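Local coordinates for protein phosphoribosylamine--glycine ligase (PDB 1VKZ) that catalyses the ATP-dependent ligation of glycine to 5-phosphoribosylamine, giving glycinamide ribonucleotide in de novo purine biosynthesis, at residues H57-G61 against E62-K66; I73-P76 against G77-F81; I30-A33 against F34-G38; Y264-R267 against G268-L272; V100-L103 against E104-V108. All coordinates share one frame; numbering follows the deposited sequence.

Contact 1 (H57-G61 against E62-K66); sequences HPYEG and EKTLK
Thr64 reaches back to Glu60 and Tyr59 in a local contact at the start of the short helix 62-66, where the chain leaves strand 55-56 at the surface of the N domain. Its hydroxyl oxygen accepts the amide of Glu60: Glu60 N to Thr64 OG1 is 2.6 Å, with an N-H...O angle of 147°. Set beside its own backbone N (chi1 -71°), that oxygen faces the incoming chain, while the methyl CG2, pointing the other way from N, meets Tyr59 CD1 at 3.6 Å. The two branches of one threonine thus divide the work between backbone and ring. The arrangement illustrates helix N-terminal capping: Gly61 occupies the N-cap, and the threonine at the third helical position grips the amide one residue earlier than a true capping box would. Gly61 O begins the helical ladder, accepting Leu65 N at 3.2 Å in the carbonyl plane and, more weakly, Thr64 N. A second weak bond joins Lys63 N to Glu60 O. Positive phi at Gly61 favours glycine, and a CB there would run into Glu62 N. Leu65 CD1 makes an apolar contact at the Tyr59 ring edge, 3.9 Å from Tyr59 CE1. Gly61 N lies over one face of that ring, offset toward the rim. Leu21 of strand 17-22, in the parallel sheet of the N domain, and Val83 both touch Tyr59 and Leu65.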
loop_
_atom_site.group_PDB
_atom_site.type_symbol
_atom_site.label_atom_id
_atom_site.label_comp_id
_atom_site.label_asym_id
_atom_site.label_seq_id
_atom_site.Cartn_x
_atom_site.Cartn_y
_atom_site.Cartn_z
ATOM N N HIS A 57 -4.730 -9.873 19.317
ATOM C CA HIS A 57 -4.686 -9.137 20.573
ATOM C C HIS A 57 -4.990 -7.678 20.284
ATOM O O HIS A 57 -4.695 -7.190 19.210
ATOM C CB HIS A 57 -3.300 -9.254 21.237
ATOM C CG HIS A 57 -2.724 -10.629 21.175
ATOM N ND1 HIS A 57 -2.670 -11.462 22.267
ATOM C CD2 HIS A 57 -2.233 -11.339 20.133
ATOM C CE1 HIS A 57 -2.149 -12.623 21.907
ATOM N NE2 HIS A 57 -1.878 -12.574 20.615
ATOM N N PRO A 58 -5.589 -6.977 21.229
ATOM C CA PRO A 58 -5.793 -5.547 21.073
ATOM C C PRO A 58 -4.479 -4.775 21.009
ATOM O O PRO A 58 -3.541 -5.075 21.749
ATOM C CB PRO A 58 -6.592 -5.158 22.331
ATOM C CG PRO A 58 -6.346 -6.251 23.317
ATOM C CD PRO A 58 -6.151 -7.490 22.497
ATOM N N TYR A 59 -4.413 -3.796 20.116
ATOM C CA TYR A 59 -3.259 -2.907 20.049
ATOM C C TYR A 59 -3.513 -1.714 20.980
ATOM O O TYR A 59 -4.592 -1.115 20.977
ATOM C CB TYR A 59 -3.013 -2.448 18.609
ATOM C CG TYR A 59 -1.815 -1.539 18.479
ATOM C CD1 TYR A 59 -0.532 -2.032 18.642
ATOM C CD2 TYR A 59 -1.978 -0.179 18.212
ATOM C CE1 TYR A 59 0.575 -1.211 18.536
ATOM C CE2 TYR A 59 -0.878 0.674 18.113
ATOM C CZ TYR A 59 0.402 0.150 18.277
ATOM O OH TYR A 59 1.498 0.984 18.177
ATOM N N GLU A 60 -2.520 -1.365 21.783
ATOM C CA GLU A 60 -2.676 -0.280 22.747
ATOM C C GLU A 60 -1.401 0.574 22.803
ATOM O O GLU A 60 -0.922 0.949 23.887
ATOM C CB GLU A 60 -3.059 -0.860 24.122
ATOM C CG GLU A 60 -4.464 -1.471 24.167
ATOM C CD GLU A 60 -4.742 -2.243 25.449
ATOM O OE1 GLU A 60 -4.199 -3.358 25.588
ATOM O OE2 GLU A 60 -5.504 -1.740 26.312
ATOM N N GLY A 61 -0.861 0.873 21.616
ATOM C CA GLY A 61 0.306 1.749 21.484
ATOM C C GLY A 61 1.575 1.193 22.110
ATOM O O GLY A 61 1.851 -0.007 22.029
ATOM N N GLU A 62 2.341 2.082 22.733
ATOM C CA GLU A 62 3.582 1.721 23.420
ATOM C C GLU A 62 3.437 0.601 24.472
ATOM O O GLU A 62 4.415 -0.090 24.765
ATOM C CB GLU A 62 4.204 2.956 24.099
ATOM C CG GLU A 62 5.232 3.713 23.268
ATOM C CD GLU A 62 6.185 4.534 24.139
ATOM O OE1 GLU A 62 5.749 5.018 25.212
ATOM O OE2 GLU A 62 7.373 4.690 23.770
ATOM N N LYS A 63 2.250 0.441 25.057
ATOM C CA LYS A 63 2.019 -0.628 26.037
ATOM C C LYS A 63 2.084 -1.996 25.339
ATOM O O LYS A 63 2.644 -2.958 25.871
ATOM C CB LYS A 63 0.666 -0.438 26.741
ATOM C CG LYS A 63 0.489 -1.261 28.026
ATOM C CD LYS A 63 -0.973 -1.686 28.229
ATOM C CE LYS A 63 -1.846 -0.576 28.818
ATOM N NZ LYS A 63 -2.105 -0.763 30.280
ATOM N N THR A 64 1.512 -2.062 24.143
ATOM C CA THR A 64 1.569 -3.257 23.319
ATOM C C THR A 64 2.996 -3.611 22.933
ATOM O O THR A 64 3.397 -4.773 23.025
ATOM C CB THR A 64 0.750 -3.043 22.049
ATOM O OG1 THR A 64 -0.647 -3.020 22.379
ATOM C CG2 THR A 64 0.926 -4.215 21.052
ATOM N N LEU A 65 3.749 -2.596 22.517
ATOM C CA LEU A 65 5.073 -2.778 21.947
ATOM C C LEU A 65 6.200 -2.909 22.979
ATOM O O LEU A 65 7.186 -3.615 22.731
ATOM C CB LEU A 65 5.365 -1.640 20.973
ATOM C CG LEU A 65 4.450 -1.652 19.748
ATOM C CD1 LEU A 65 4.276 -0.273 19.150
ATOM C CD2 LEU A 65 4.970 -2.598 18.715
ATOM N N LYS A 66 6.071 -2.232 24.118
ATOM C CA LYS A 66 7.064 -2.344 25.195
ATOM C C LYS A 66 7.122 -3.772 25.736
ATOM O O LYS A 66 8.163 -4.219 26.232
ATOM C CB LYS A 66 6.749 -1.388 26.373
ATOM C CG LYS A 66 7.292 0.035 26.227
ATOM C CD LYS A 66 6.943 0.881 27.447
ATOM C CE LYS A 66 7.901 0.632 28.623
ATOM N NZ LYS A 66 9.296 1.138 28.372
#

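Contact 2 (I73-P76 against G77-F81); sequences IVIP and GSEEF
The backbone bond from Phe81 N to Ser78 O, 3.1 Å long, closes the turn that brings the carboxylate of Glu80 against Ile75, with Glu79 beside it. Across the turn the meeting is one of hydrocarbon with carboxylate chains. The carboxyl group of Glu80, at the end of an extended chain, is laid against the fork of Ile75, its CD 3.5 Å from Ile75 CG1 and the same distance from Ile75 CG2. In Ile75, chi1 (156°) sets CG1 toward the glutamates, and the chi2 turn of 63° carries CD1 toward Glu79 and Gly77, though its exact place is doubtful. This is the loop at the C-terminal end of strand 73-74, a strand of the Rossmann-like parallel sheet, and Glu80 lies about 9 Å from Asn287, a predicted magnesium ligand, measured between side chains. Trimming Glu80 to an alanine would probably remove the carboxylate from the CG1/CG2 fork and open a gap on that side of Ile75. Gly77 makes the bend with backbone angles where a CB would jam against Pro76 O. The Pro76 ring rests on Arg26 and Glu27 of helix 25-36.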
loop_
_atom_site.group_PDB
_atom_site.type_symbol
_atom_site.label_atom_id
_atom_site.label_comp_id
_atom_site.label_asym_id
_atom_site.label_seq_id
_atom_site.Cartn_x
_atom_site.Cartn_y
_atom_site.Cartn_z
ATOM N N ILE A 73 8.601 -7.289 14.855
ATOM C CA ILE A 73 7.312 -6.566 14.707
ATOM C C ILE A 73 7.194 -5.985 13.309
ATOM O O ILE A 73 8.037 -5.162 12.907
ATOM C CB ILE A 73 7.166 -5.364 15.696
ATOM C CG1 ILE A 73 7.591 -5.737 17.096
ATOM C CG2 ILE A 73 5.721 -4.802 15.695
ATOM C CD1 ILE A 73 6.787 -6.784 17.708
ATOM N N VAL A 74 6.136 -6.378 12.584
ATOM C CA VAL A 74 5.909 -5.879 11.226
ATOM C C VAL A 74 4.772 -4.864 11.233
ATOM O O VAL A 74 3.620 -5.200 11.435
ATOM C CB VAL A 74 5.631 -6.981 10.194
ATOM C CG1 VAL A 74 5.235 -6.363 8.890
ATOM C CG2 VAL A 74 6.849 -7.900 9.997
ATOM N N ILE A 75 5.119 -3.607 11.020
ATOM C CA ILE A 75 4.090 -2.600 10.885
ATOM C C ILE A 75 3.708 -2.375 9.401
ATOM O O ILE A 75 4.592 -2.310 8.543
ATOM C CB ILE A 75 4.568 -1.355 11.511
ATOM C CG1 ILE A 75 3.847 -0.168 10.897
ATOM C CG2 ILE A 75 6.087 -1.192 11.374
ATOM C CD1 ILE A 75 2.365 -0.199 11.134
ATOM N N PRO A 76 2.419 -2.377 9.068
ATOM C CA PRO A 76 1.879 -1.655 7.883
ATOM C C PRO A 76 0.816 -0.563 8.141
ATOM O O PRO A 76 -0.356 -0.892 8.393
ATOM C CB PRO A 76 1.241 -2.789 7.092
ATOM C CG PRO A 76 1.140 -3.954 8.209
ATOM C CD PRO A 76 1.419 -3.298 9.589
ATOM N N GLY A 77 1.209 0.714 8.055
ATOM C CA GLY A 77 0.264 1.799 8.224
ATOM C C GLY A 77 0.890 3.156 8.457
ATOM O O GLY A 77 1.913 3.488 7.847
ATOM N N SER A 78 0.218 3.947 9.308
ATOM C CA SER A 78 0.711 5.200 9.854
ATOM C C SER A 78 1.112 5.043 11.326
ATOM O O SER A 78 1.524 6.019 11.991
ATOM C CB SER A 78 -0.405 6.262 9.776
ATOM O OG SER A 78 -1.446 6.001 10.720
ATOM N N GLU A 79 0.964 3.831 11.857
ATOM C CA GLU A 79 1.693 3.477 13.070
ATOM C C GLU A 79 3.086 4.112 12.968
ATOM O O GLU A 79 3.540 4.791 13.897
ATOM C CB GLU A 79 1.740 1.956 13.252
ATOM C CG GLU A 79 0.715 1.438 14.278
ATOM C CD GLU A 79 -0.175 0.282 13.795
ATOM O OE1 GLU A 79 0.091 -0.313 12.720
ATOM O OE2 GLU A 79 -1.171 -0.043 14.495
ATOM N N GLU A 80 3.692 4.010 11.789
ATOM C CA GLU A 80 5.068 4.428 11.578
ATOM C C GLU A 80 5.465 5.875 11.681
ATOM O O GLU A 80 6.651 6.154 11.613
ATOM C CB GLU A 80 5.597 3.838 10.299
ATOM C CG GLU A 80 6.396 2.610 10.614
ATOM C CD GLU A 80 6.454 1.688 9.489
ATOM O OE1 GLU A 80 5.574 1.727 8.608
ATOM O OE2 GLU A 80 7.391 0.909 9.500
ATOM N N PHE A 81 4.530 6.785 11.909
ATOM C CA PHE A 81 4.917 8.116 12.404
ATOM C C PHE A 81 4.858 8.134 13.942
ATOM O O PHE A 81 4.579 9.167 14.543
ATOM C CB PHE A 81 4.123 9.195 11.681
ATOM C CG PHE A 81 3.862 8.832 10.243
ATOM C CD1 PHE A 81 2.658 8.250 9.861
ATOM C CD2 PHE A 81 4.860 8.960 9.289
ATOM C CE1 PHE A 81 2.454 7.847 8.532
ATOM C CE2 PHE A 81 4.643 8.572 7.968
ATOM C CZ PHE A 81 3.454 8.012 7.595
#

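Contact 3 (I30-A33 against F34-G38); sequences IGWA and FAKQG
With CG swung opposite the backbone N in both (chi1 167° in Trp32, -158° in Lys36), the indole and the lysine chain leave the helix side by side. Lys36 stays extended until its last torsion, and its CD lies over one face of the six-membered ring of Trp32, 3.7 Å from the centroid, a CH-pi contact offset toward the rim, with CE near CZ2. A second pair one turn apart, Ile30 and Phe34, also points one way, Ile30 CG2 touching the ring edge of Phe34 at CE2 (4.0 Å). Beneath both pairs run regular helical bonds, among them Lys36 N to Trp32 O at 2.9 Å and Phe34 N to Ile30 O at 3.3 Å. An alanine at Trp32 is likely to cost Lys36 CD its platform and leave Phe357, which meets the indole edge-to-face, without its partner. This helix, 25-36, is the crossover of a beta-alpha-beta unit, and Phe34 and Ile30 rest on strand 17-22. A Schellman motif ends it, Gly38 at positive phi, with Tyr39 N bonded to Phe34 O and Gly38 N to Ala35 O. Lys36 thus offers its aliphatic shaft to the indole, and as an exposed residue it can probably keep its ammonium group in solvent.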
loop_
_atom_site.group_PDB
_atom_site.type_symbol
_atom_site.label_atom_id
_atom_site.label_comp_id
_atom_site.label_asym_id
_atom_site.label_seq_id
_atom_site.Cartn_x
_atom_site.Cartn_y
_atom_site.Cartn_z
ATOM N N ILE A 30 0.448 -11.253 5.279
ATOM C CA ILE A 30 1.773 -11.318 5.888
ATOM C C ILE A 30 1.819 -12.363 7.026
ATOM O O ILE A 30 2.687 -13.216 7.059
ATOM C CB ILE A 30 2.214 -9.959 6.350
ATOM C CG1 ILE A 30 2.452 -9.057 5.136
ATOM C CG2 ILE A 30 3.490 -10.087 7.113
ATOM C CD1 ILE A 30 2.617 -7.605 5.469
ATOM N N GLY A 31 0.822 -12.346 7.886
ATOM C CA GLY A 31 0.718 -13.362 8.922
ATOM C C GLY A 31 0.474 -14.746 8.399
ATOM O O GLY A 31 0.813 -15.707 9.022
ATOM N N TRP A 32 -0.176 -14.850 7.250
ATOM C CA TRP A 32 -0.505 -16.162 6.694
ATOM C C TRP A 32 0.798 -16.855 6.269
ATOM O O TRP A 32 1.044 -17.977 6.651
ATOM C CB TRP A 32 -1.503 -15.996 5.543
ATOM C CG TRP A 32 -1.691 -17.215 4.707
ATOM C CD1 TRP A 32 -2.503 -18.271 4.961
ATOM C CD2 TRP A 32 -1.055 -17.488 3.448
ATOM N NE1 TRP A 32 -2.410 -19.197 3.944
ATOM C CE2 TRP A 32 -1.522 -18.747 3.007
ATOM C CE3 TRP A 32 -0.146 -16.787 2.639
ATOM C CZ2 TRP A 32 -1.113 -19.320 1.800
ATOM C CZ3 TRP A 32 0.279 -17.380 1.441
ATOM C CH2 TRP A 32 -0.218 -18.621 1.035
ATOM N N ALA A 33 1.645 -16.128 5.537
ATOM C CA ALA A 33 2.958 -16.602 5.101
ATOM C C ALA A 33 3.877 -17.052 6.241
ATOM O O ALA A 33 4.516 -18.113 6.187
ATOM C CB ALA A 33 3.650 -15.528 4.334
ATOM N N PHE A 34 3.960 -16.244 7.278
ATOM C CA PHE A 34 4.785 -16.598 8.423
ATOM C C PHE A 34 4.301 -17.863 9.118
ATOM O O PHE A 34 5.092 -18.714 9.512
ATOM C CB PHE A 34 4.856 -15.433 9.421
ATOM C CG PHE A 34 5.886 -14.444 9.065
ATOM C CD1 PHE A 34 7.211 -14.707 9.324
ATOM C CD2 PHE A 34 5.565 -13.320 8.353
ATOM C CE1 PHE A 34 8.187 -13.830 8.954
ATOM C CE2 PHE A 34 6.557 -12.427 7.981
ATOM C CZ PHE A 34 7.870 -12.683 8.302
ATOM N N ALA A 35 2.993 -17.969 9.280
ATOM C CA ALA A 35 2.397 -19.085 9.971
ATOM C C ALA A 35 2.595 -20.334 9.136
ATOM O O ALA A 35 2.751 -21.441 9.688
ATOM C CB ALA A 35 0.905 -18.811 10.223
ATOM N N LYS A 36 2.585 -20.137 7.814
ATOM C CA LYS A 36 2.806 -21.192 6.820
ATOM C C LYS A 36 4.243 -21.756 6.965
ATOM O O LYS A 36 4.467 -22.962 6.801
ATOM C CB LYS A 36 2.543 -20.632 5.402
ATOM C CG LYS A 36 2.216 -21.642 4.319
ATOM C CD LYS A 36 1.310 -21.045 3.244
ATOM C CE LYS A 36 1.364 -21.820 1.901
ATOM N NZ LYS A 36 0.595 -23.121 1.857
ATOM N N GLN A 37 5.190 -20.883 7.330
ATOM C CA GLN A 37 6.587 -21.284 7.571
ATOM C C GLN A 37 6.820 -21.704 9.009
ATOM O O GLN A 37 7.956 -21.910 9.407
ATOM C CB GLN A 37 7.559 -20.139 7.251
ATOM C CG GLN A 37 7.279 -19.385 5.940
ATOM C CD GLN A 37 7.092 -20.312 4.745
ATOM O OE1 GLN A 37 7.693 -21.404 4.702
ATOM N NE2 GLN A 37 6.267 -19.885 3.769
ATOM N N GLY A 38 5.767 -21.798 9.812
ATOM C CA GLY A 38 5.905 -22.335 11.166
ATOM C C GLY A 38 6.133 -21.355 12.300
ATOM O O GLY A 38 6.341 -21.774 13.442
#

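Contact 4 (Y264-R267 against G268-L272); sequences YAYR and GFLYL
The ATP-grasp domain enters strand 269-277 through a corner at Gly268, and Tyr266, two residues earlier, reaches forward across that corner to meet Phe269 and Leu270. A trans first torsion (chi1 -165°) extends its ring along this path and carries the hydroxyl to the carbonyl of Phe269. Tyr266 OH donates to Phe269 O, an acceptor lying in the ring plane at its edge; the modelled 2.4 Å is very short, and the exact length is doubtful. The same edge passes Gly268, whose C is 4.0 Å from Tyr266 CE1. Leu270 crosses the tyrosine at about a right angle, with its CB 3.7 Å from Tyr266 CZ and its CD1 3.7 Å from Tyr266 OH. Gly268 has to be glycine, since a CB there would collide with Arg267 O. Arg267 heads the other way and gives its NH2 to Tyr314 O. Helix 242-261 packs on the pair, Leu256 on Tyr266 and Phe252 on Leu270, whose side chain is about 6 Å from that of Asn287, a predicted magnesium ligand. The bond, if real at a more usual length, would satisfy the buried hydroxyl, while the ring, packed on Leu270, lines the corner with hydrocarbon.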
loop_
_atom_site.group_PDB
_atom_site.type_symbol
_atom_site.label_atom_id
_atom_site.label_comp_id
_atom_site.label_asym_id
_atom_site.label_seq_id
_atom_site.Cartn_x
_atom_site.Cartn_y
_atom_site.Cartn_z
ATOM N N TYR A 264 20.330 8.512 8.682
ATOM C CA TYR A 264 19.397 7.482 9.110
ATOM C C TYR A 264 19.609 6.249 8.277
ATOM O O TYR A 264 20.307 6.321 7.268
ATOM C CB TYR A 264 17.981 8.031 8.943
ATOM C CG TYR A 264 17.827 9.283 9.769
ATOM C CD1 TYR A 264 17.670 9.194 11.133
ATOM C CD2 TYR A 264 17.893 10.544 9.195
ATOM C CE1 TYR A 264 17.558 10.319 11.918
ATOM C CE2 TYR A 264 17.769 11.688 9.977
ATOM C CZ TYR A 264 17.603 11.562 11.346
ATOM O OH TYR A 264 17.492 12.658 12.183
ATOM N N ALA A 265 19.028 5.127 8.699
ATOM C CA ALA A 265 19.092 3.879 7.941
ATOM C C ALA A 265 17.697 3.355 7.760
ATOM O O ALA A 265 16.957 3.232 8.705
ATOM C CB ALA A 265 19.938 2.838 8.655
ATOM N N TYR A 266 17.340 3.037 6.524
ATOM C CA TYR A 266 16.003 2.560 6.203
ATOM C C TYR A 266 15.962 1.080 6.436
ATOM O O TYR A 266 16.774 0.345 5.895
ATOM C CB TYR A 266 15.659 2.840 4.763
ATOM C CG TYR A 266 14.212 2.695 4.470
ATOM C CD1 TYR A 266 13.597 1.441 4.401
ATOM C CD2 TYR A 266 13.437 3.802 4.199
ATOM C CE1 TYR A 266 12.231 1.320 4.094
ATOM C CE2 TYR A 266 12.095 3.681 3.904
ATOM C CZ TYR A 266 11.512 2.443 3.862
ATOM O OH TYR A 266 10.192 2.380 3.579
ATOM N N ARG A 267 15.004 0.668 7.261
ATOM C CA ARG A 267 14.757 -0.727 7.564
ATOM C C ARG A 267 13.296 -0.921 7.302
ATOM O O ARG A 267 12.488 -0.137 7.787
ATOM C CB ARG A 267 15.030 -0.988 9.046
ATOM C CG ARG A 267 16.332 -0.372 9.584
ATOM C CD ARG A 267 16.931 -1.136 10.754
ATOM N NE ARG A 267 17.312 -2.467 10.282
ATOM C CZ ARG A 267 16.798 -3.619 10.681
ATOM N NH1 ARG A 267 15.873 -3.702 11.629
ATOM N NH2 ARG A 267 17.238 -4.720 10.125
ATOM N N GLY A 268 12.944 -1.957 6.554
ATOM C CA GLY A 268 11.538 -2.278 6.341
ATOM C C GLY A 268 11.156 -2.460 4.900
ATOM O O GLY A 268 11.874 -3.059 4.138
ATOM N N PHE A 269 9.997 -1.950 4.534
ATOM C CA PHE A 269 9.492 -2.079 3.188
ATOM C C PHE A 269 9.434 -0.686 2.608
ATOM O O PHE A 269 9.006 0.261 3.286
ATOM C CB PHE A 269 8.075 -2.684 3.189
ATOM C CG PHE A 269 7.973 -3.962 3.919
ATOM C CD1 PHE A 269 8.340 -5.125 3.322
ATOM C CD2 PHE A 269 7.551 -3.997 5.222
ATOM C CE1 PHE A 269 8.258 -6.276 3.978
ATOM C CE2 PHE A 269 7.493 -5.146 5.882
ATOM C CZ PHE A 269 7.842 -6.298 5.261
ATOM N N LEU A 270 9.800 -0.561 1.342
ATOM C CA LEU A 270 9.741 0.736 0.660
ATOM C C LEU A 270 8.970 0.572 -0.619
ATOM O O LEU A 270 9.312 -0.239 -1.466
ATOM C CB LEU A 270 11.144 1.265 0.365
ATOM C CG LEU A 270 11.171 2.542 -0.495
ATOM C CD1 LEU A 270 10.320 3.684 0.129
ATOM C CD2 LEU A 270 12.584 2.978 -0.709
ATOM N N TYR A 271 7.956 1.406 -0.781
ATOM C CA TYR A 271 7.080 1.384 -1.954
ATOM C C TYR A 271 7.321 2.674 -2.745
ATOM O O TYR A 271 7.375 3.774 -2.154
ATOM C CB TYR A 271 5.626 1.237 -1.498
ATOM C CG TYR A 271 4.566 1.509 -2.511
ATOM C CD1 TYR A 271 4.326 2.793 -2.973
ATOM C CD2 TYR A 271 3.733 0.495 -2.953
ATOM C CE1 TYR A 271 3.319 3.043 -3.881
ATOM C CE2 TYR A 271 2.732 0.725 -3.878
ATOM C CZ TYR A 271 2.528 1.996 -4.329
ATOM O OH TYR A 271 1.542 2.236 -5.259
ATOM N N LEU A 272 7.512 2.523 -4.064
ATOM C CA LEU A 272 7.586 3.618 -4.995
ATOM C C LEU A 272 6.371 3.576 -5.878
ATOM O O LEU A 272 6.132 2.594 -6.551
ATOM C CB LEU A 272 8.826 3.471 -5.876
ATOM C CG LEU A 272 10.194 3.308 -5.243
ATOM C CD1 LEU A 272 11.281 3.443 -6.283
ATOM C CD2 LEU A 272 10.394 4.285 -4.150
#

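Contact 5 (V100-L103 against E104-V108); sequences VARL and EGSKV
Ala101 O receives two amides at the end of helix 98-105: Gly105 N at 2.8 Å, straight enough at 153° and in the carbonyl plane, and Glu104 N at 2.9 Å from above that plane. One residue further on, Ser106 N donates to Arg102 O over 3.0 Å, the last rung before the chain breaks from helical geometry. Ser106 then serves as N-cap of helix 107-116: its OG bonds to Tyr109 N and also to Asp149, which lies in the predicted ATP-binding stretch. With CG beside the carbonyl carbon (chi1 -175°), Glu104 reaches out in an extended chain, its OE1 taken by Val288 N, with a long, weak ion pair from OE2 to Arg289. Lys107 forms a salt bridge with Glu285, a predicted magnesium ligand. Contacts between side chain and backbone are lighter, Ser106 CB lying 3.6 Å from Arg102 O. Leu103, on the buried side, packs against Tyr109 and Phe113 of the next helix and Tyr286 of strand 280-287. Such a helix-to-helix junction, one serine closing the first helix and capping the second, lies where the N-domain and ATP-grasp families adjoin in sequence, beside the predicted nucleotide and metal sites.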
loop_
_atom_site.group_PDB
_atom_site.type_symbol
_atom_site.label_atom_id
_atom_site.label_comp_id
_atom_site.label_asym_id
_atom_site.label_seq_id
_atom_site.Cartn_x
_atom_site.Cartn_y
_atom_site.Cartn_z
ATOM N N VAL A 100 12.407 9.085 8.761
ATOM C CA VAL A 100 12.556 8.503 7.431
ATOM C C VAL A 100 11.181 8.395 6.808
ATOM O O VAL A 100 11.032 8.617 5.601
ATOM C CB VAL A 100 13.199 7.109 7.459
ATOM C CG1 VAL A 100 13.270 6.549 6.085
ATOM C CG2 VAL A 100 14.574 7.166 8.041
ATOM N N ALA A 101 10.196 8.076 7.655
ATOM C CA ALA A 101 8.799 7.952 7.237
ATOM C C ALA A 101 8.148 9.283 6.810
ATOM O O ALA A 101 7.062 9.251 6.229
ATOM C CB ALA A 101 7.971 7.278 8.340
ATOM N N ARG A 102 8.796 10.422 7.093
ATOM C CA ARG A 102 8.449 11.717 6.450
ATOM C C ARG A 102 8.453 11.636 4.928
ATOM O O ARG A 102 7.851 12.461 4.243
ATOM C CB ARG A 102 9.461 12.796 6.771
ATOM C CG ARG A 102 9.610 13.175 8.148
ATOM C CD ARG A 102 10.506 14.392 8.261
ATOM N NE ARG A 102 9.764 15.621 7.952
ATOM C CZ ARG A 102 10.307 16.790 7.626
ATOM N NH1 ARG A 102 11.626 16.928 7.538
ATOM N NH2 ARG A 102 9.513 17.828 7.374
ATOM N N LEU A 103 9.184 10.674 4.390
ATOM C CA LEU A 103 9.162 10.426 2.983
ATOM C C LEU A 103 7.743 10.133 2.521
ATOM O O LEU A 103 7.392 10.542 1.407
ATOM C CB LEU A 103 10.074 9.260 2.638
ATOM C CG LEU A 103 11.562 9.505 2.685
ATOM C CD1 LEU A 103 12.249 8.234 2.239
ATOM C CD2 LEU A 103 11.994 10.640 1.792
ATOM N N GLU A 104 6.954 9.409 3.344
ATOM C CA GLU A 104 5.537 9.189 3.060
ATOM C C GLU A 104 4.690 10.269 3.707
ATOM O O GLU A 104 3.724 10.718 3.119
ATOM C CB GLU A 104 5.018 7.801 3.489
ATOM C CG GLU A 104 3.543 7.564 3.057
ATOM C CD GLU A 104 2.879 6.222 3.485
ATOM O OE1 GLU A 104 3.512 5.138 3.597
ATOM O OE2 GLU A 104 1.646 6.249 3.676
ATOM N N GLY A 105 5.058 10.692 4.908
ATOM C CA GLY A 105 4.213 11.568 5.732
ATOM C C GLY A 105 4.093 13.028 5.313
ATOM O O GLY A 105 3.107 13.680 5.634
ATOM N N SER A 106 5.127 13.528 4.665
ATOM C CA SER A 106 5.210 14.864 4.152
ATOM C C SER A 106 5.581 14.793 2.678
ATOM O O SER A 106 6.756 14.594 2.336
ATOM C CB SER A 106 6.288 15.644 4.879
ATOM O OG SER A 106 6.420 16.954 4.339
ATOM N N LYS A 107 4.581 14.964 1.814
ATOM C CA LYS A 107 4.811 14.964 0.401
ATOM C C LYS A 107 5.715 16.124 -0.026
ATOM O O LYS A 107 6.426 16.007 -0.997
ATOM C CB LYS A 107 3.484 14.963 -0.335
ATOM C CG LYS A 107 2.816 13.616 -0.337
ATOM C CD LYS A 107 1.569 13.576 -1.241
ATOM C CE LYS A 107 0.872 12.199 -1.201
ATOM N NZ LYS A 107 1.669 11.211 -1.989
ATOM N N VAL A 108 5.715 17.224 0.727
ATOM C CA VAL A 108 6.646 18.306 0.479
ATOM C C VAL A 108 8.076 17.913 0.802
ATOM O O VAL A 108 8.980 18.157 -0.003
ATOM C CB VAL A 108 6.328 19.523 1.307
ATOM C CG1 VAL A 108 7.345 20.631 1.019
ATOM C CG2 VAL A 108 4.905 19.999 0.998
#

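Along the chain the order is contact 3, contact 1, contact 2, contact 5 and contact 4. The first three lie in the N domain: contact 3 on the crossover helix 25-36, contact 1 on helix 62-66, contact 2 on strand 73-74 of the parallel sheet and the loop after it. Contacts 1 and 2, with centres about 12 Å apart, touch through Leu65 and Ile73. Contact 2 touches both contact 5, through Phe81, and contact 4, through Val74 and Phe269. Contacts 4 and 5, also about 12 Å apart between centres, meet through Tyr266 and Val100. Contact 3 stands farthest from contact 5, about 30 Å between centres. This is consistent with contacts 2, 4 and 5 lining the region between the N and ATP-grasp domains, near the predicted metal site.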